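Local coordinates for triacylglycerol lipase (Clostridium botulinum, PDB 5AH1), which hydrolyses synthetic polyesters and probably triacylglycerol esters, as a zinc-binding esterase of the alpha/beta-hydrolase type, at residues 329-337 and 382-393. Numbering follows the deposited sequence.
Sequences FSWTTQATK and PNDGVVNCISQD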
loop_
_atom_site.group_PDB
_atom_site.type_symbol
_atom_site.label_atom_id
_atom_site.label_comp_id
_atom_site.label_asym_id
_atom_site.label_seq_id
_atom_site.Cartn_x
_atom_site.Cartn_y
_atom_site.Cartn_z
ATOM N N PHE A 329 11.901 0.039 6.880
ATOM C CA PHE A 329 11.259 0.941 7.828
ATOM C C PHE A 329 9.782 0.701 7.808
ATOM O O PHE A 329 9.205 0.580 6.746
ATOM C CB PHE A 329 11.546 2.403 7.449
ATOM C CG PHE A 329 13.004 2.731 7.462
ATOM C CD1 PHE A 329 13.642 3.096 8.648
ATOM C CD2 PHE A 329 13.755 2.631 6.304
ATOM C CE1 PHE A 329 14.987 3.374 8.672
ATOM C CE2 PHE A 329 15.097 2.896 6.325
ATOM C CZ PHE A 329 15.723 3.260 7.505
ATOM N N SER A 330 9.169 0.728 8.974
ATOM C CA SER A 330 7.714 0.634 9.064
ATOM C C SER A 330 7.146 1.762 9.903
ATOM O O SER A 330 7.685 2.112 10.963
ATOM C CB SER A 330 7.290 -0.697 9.667
ATOM O OG SER A 330 7.905 -0.850 10.930
ATOM N N TRP A 331 6.050 2.322 9.400
ATOM C CA TRP A 331 5.285 3.375 10.044
ATOM C C TRP A 331 3.864 2.890 10.286
ATOM O O TRP A 331 3.218 2.345 9.378
ATOM C CB TRP A 331 5.274 4.612 9.154
ATOM C CG TRP A 331 6.638 5.174 8.934
ATOM C CD1 TRP A 331 7.509 4.848 7.943
ATOM C CD2 TRP A 331 7.301 6.145 9.755
ATOM N NE1 TRP A 331 8.673 5.564 8.089
ATOM C CE2 TRP A 331 8.571 6.375 9.189
ATOM C CE3 TRP A 331 6.940 6.841 10.915
ATOM C CZ2 TRP A 331 9.481 7.283 9.738
ATOM C CZ3 TRP A 331 7.834 7.729 11.458
ATOM C CH2 TRP A 331 9.092 7.957 10.867
ATOM N N THR A 332 3.409 3.083 11.525
ATOM C CA THR A 332 2.105 2.648 12.009
ATOM C C THR A 332 1.236 3.877 12.276
ATOM O O THR A 332 1.672 4.806 12.973
ATOM C CB THR A 332 2.259 1.851 13.330
ATOM O OG1 THR A 332 3.035 0.668 13.086
ATOM C CG2 THR A 332 0.897 1.466 13.901
ATOM N N THR A 333 0.041 3.885 11.693
ATOM C CA THR A 333 -0.967 4.894 11.976
ATOM C C THR A 333 -2.012 4.323 12.921
ATOM O O THR A 333 -2.346 3.133 12.843
ATOM C CB THR A 333 -1.631 5.395 10.670
ATOM O OG1 THR A 333 -1.755 4.312 9.732
ATOM C CG2 THR A 333 -0.797 6.485 10.026
ATOM N N GLN A 334 -2.549 5.178 13.789
ATOM C CA GLN A 334 -3.608 4.798 14.725
ATOM C C GLN A 334 -4.589 5.950 14.869
ATOM O O GLN A 334 -4.164 7.097 14.973
ATOM C CB GLN A 334 -3.024 4.459 16.096
ATOM C CG GLN A 334 -4.107 4.174 17.132
ATOM C CD GLN A 334 -3.567 3.733 18.461
ATOM O OE1 GLN A 334 -2.368 3.504 18.631
ATOM N NE2 GLN A 334 -4.465 3.592 19.423
ATOM N N ALA A 335 -5.886 5.639 14.889
ATOM C CA ALA A 335 -6.898 6.664 15.126
ATOM C C ALA A 335 -8.075 6.127 15.951
ATOM O O ALA A 335 -9.169 6.690 15.931
ATOM C CB ALA A 335 -7.380 7.300 13.821
ATOM N N THR A 336 -7.829 5.058 16.703
ATOM C CA THR A 336 -8.782 4.542 17.677
ATOM C C THR A 336 -8.310 4.749 19.114
ATOM O O THR A 336 -7.127 5.002 19.381
ATOM C CB THR A 336 -9.033 3.036 17.483
ATOM O OG1 THR A 336 -7.802 2.321 17.547
ATOM C CG2 THR A 336 -9.702 2.759 16.141
ATOM N N LYS A 337 -9.257 4.619 20.040
ATOM C CA LYS A 337 -8.997 4.595 21.474
ATOM C C LYS A 337 -9.738 3.412 22.062
ATOM O O LYS A 337 -10.671 2.888 21.457
ATOM C CB LYS A 337 -9.494 5.883 22.139
ATOM C CG LYS A 337 -10.975 6.149 21.929
ATOM C CD LYS A 337 -11.441 7.440 22.559
ATOM C CE LYS A 337 -12.923 7.654 22.277
ATOM N NZ LYS A 337 -13.439 8.955 22.798
ATOM N N PRO A 382 -6.873 -2.216 18.186
ATOM C CA PRO A 382 -6.529 -0.853 17.752
ATOM C C PRO A 382 -6.274 -0.792 16.251
ATOM O O PRO A 382 -5.659 -1.698 15.673
ATOM C CB PRO A 382 -5.263 -0.530 18.562
ATOM C CG PRO A 382 -5.399 -1.385 19.804
ATOM C CD PRO A 382 -6.027 -2.665 19.305
ATOM N N ASN A 383 -6.714 0.290 15.623
ATOM C CA ASN A 383 -6.568 0.405 14.174
ATOM C C ASN A 383 -6.596 1.865 13.717
ATOM O O ASN A 383 -6.692 2.782 14.538
ATOM C CB ASN A 383 -7.622 -0.476 13.465
ATOM C CG ASN A 383 -9.043 0.003 13.682
ATOM O OD1 ASN A 383 -9.495 0.950 13.031
ATOM N ND2 ASN A 383 -9.758 -0.640 14.608
ATOM N N ASP A 384 -6.466 2.055 12.407
ATOM C CA ASP A 384 -6.472 3.391 11.797
ATOM C C ASP A 384 -7.675 3.601 10.881
ATOM O O ASP A 384 -7.685 4.522 10.056
ATOM C CB ASP A 384 -5.167 3.652 11.028
ATOM C CG ASP A 384 -5.020 2.772 9.797
ATOM O OD1 ASP A 384 -5.953 1.979 9.501
ATOM O OD2 ASP A 384 -3.961 2.841 9.140
ATOM N N GLY A 385 -8.676 2.731 11.028
ATOM C CA GLY A 385 -9.861 2.740 10.187
ATOM C C GLY A 385 -9.848 1.662 9.113
ATOM O O GLY A 385 -10.908 1.274 8.603
ATOM N N VAL A 386 -8.659 1.175 8.753
ATOM C CA VAL A 386 -8.505 0.209 7.662
ATOM C C VAL A 386 -7.623 -0.981 8.041
ATOM O O VAL A 386 -7.941 -2.111 7.668
ATOM C CB VAL A 386 -8.005 0.901 6.362
ATOM C CG1 VAL A 386 -7.870 -0.085 5.231
ATOM C CG2 VAL A 386 -8.945 2.015 5.961
ATOM N N VAL A 387 -6.552 -0.722 8.787
ATOM C CA VAL A 387 -5.577 -1.751 9.131
ATOM C C VAL A 387 -5.309 -1.776 10.629
ATOM O O VAL A 387 -5.061 -0.748 11.245
ATOM C CB VAL A 387 -4.238 -1.544 8.371
ATOM C CG1 VAL A 387 -3.238 -2.620 8.714
ATOM C CG2 VAL A 387 -4.482 -1.520 6.862
ATOM N N ASN A 388 -5.317 -2.979 11.204
ATOM C CA ASN A 388 -4.979 -3.149 12.616
ATOM C C ASN A 388 -3.562 -2.645 12.888
ATOM O O ASN A 388 -2.651 -2.954 12.131
ATOM C CB ASN A 388 -5.066 -4.622 13.007
ATOM C CG ASN A 388 -6.279 -5.318 12.411
ATOM O OD1 ASN A 388 -6.287 -5.625 11.224
ATOM N ND2 ASN A 388 -7.311 -5.547 13.222
ATOM N N CYS A 389 -3.364 -1.915 13.981
ATOM C CA CYS A 389 -2.054 -1.369 14.297
ATOM C C CYS A 389 -0.994 -2.435 14.452
ATOM O O CYS A 389 0.137 -2.255 14.001
ATOM C CB CYS A 389 -2.115 -0.499 15.554
ATOM S SG CYS A 389 -3.189 0.925 15.423
ATOM N N ILE A 390 -1.357 -3.553 15.073
ATOM C CA ILE A 390 -0.393 -4.609 15.351
ATOM C C ILE A 390 0.237 -5.146 14.064
ATOM O O ILE A 390 1.358 -5.632 14.073
ATOM C CB ILE A 390 -1.071 -5.780 16.148
ATOM C CG1 ILE A 390 -0.031 -6.782 16.648
ATOM C CG2 ILE A 390 -2.129 -6.485 15.317
ATOM C CD1 ILE A 390 -0.600 -7.866 17.529
ATOM N N SER A 391 -0.507 -5.063 12.961
ATOM C CA SER A 391 -0.086 -5.614 11.682
ATOM C C SER A 391 0.920 -4.727 10.948
ATOM O O SER A 391 1.582 -5.178 10.025
ATOM C CB SER A 391 -1.334 -5.766 10.821
ATOM O OG SER A 391 -1.039 -6.314 9.558
ATOM N N GLN A 392 1.073 -3.476 11.388
ATOM C CA GLN A 392 1.742 -2.469 10.577
ATOM C C GLN A 392 3.265 -2.402 10.753
ATOM O O GLN A 392 3.964 -1.917 9.856
ATOM C CB GLN A 392 1.111 -1.094 10.836
ATOM C CG GLN A 392 -0.334 -1.004 10.391
ATOM C CD GLN A 392 -0.913 0.368 10.626
ATOM O OE1 GLN A 392 -0.230 1.368 10.422
ATOM N NE2 GLN A 392 -2.152 0.443 11.101
ATOM N N ASP A 393 3.789 -2.892 11.876
ATOM C CA ASP A 393 5.214 -2.721 12.151
ATOM C C ASP A 393 6.119 -3.650 11.346
ATOM O O ASP A 393 7.327 -3.430 11.296
ATOM C CB ASP A 393 5.524 -2.799 13.661
ATOM C CG ASP A 393 5.247 -4.152 14.263
ATOM O OD1 ASP A 393 4.741 -5.043 13.561
ATOM O OD2 ASP A 393 5.546 -4.301 15.468
HETATM O O HOH W 1 3.527 -0.055 7.914
HETATM O O HOH W 2 2.685 -1.477 14.767
#
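Q392 reaches across to T332 and T333 with its CB and terminal amide. Its CB lies 3.4 Å from T332 OG1; with CG turned anti to the carbonyl carbon (chi1 -65°) and the chain extended beyond it, CD comes to 3.8 Å from both T333 N and T333 O. There Q392 OE1 accepts from T333 N at 2.8 Å, and Q392 NE2 returns a bond of 3.2 Å to T333 O, in the plane of that carbonyl. NE2 also bonds weakly to V387 O. Beside it, T333 OG1 donates to the anti lone pair of D384 OD2 (2.7 Å), while V386 N and V387 N grip D384 OD1 from opposite faces of the carboxylate. At one end S330 OG meets D393 O from above the carbonyl plane; at the other, A335 N points almost straight at N383 O (3.0 Å, 177°) and N383 N donates to T336 OG1. H426 ND1 is hydrogen-bonded to D384 OD2 too, and D384 lies close to the probable GxSxG nucleophile elbow. A carboxylate clamped in the loop before strand 403-405 of the parallel sheet and joined to a histidine is consistent with the acid of an alpha/beta-hydrolase Ser-His-Asp catalytic triad.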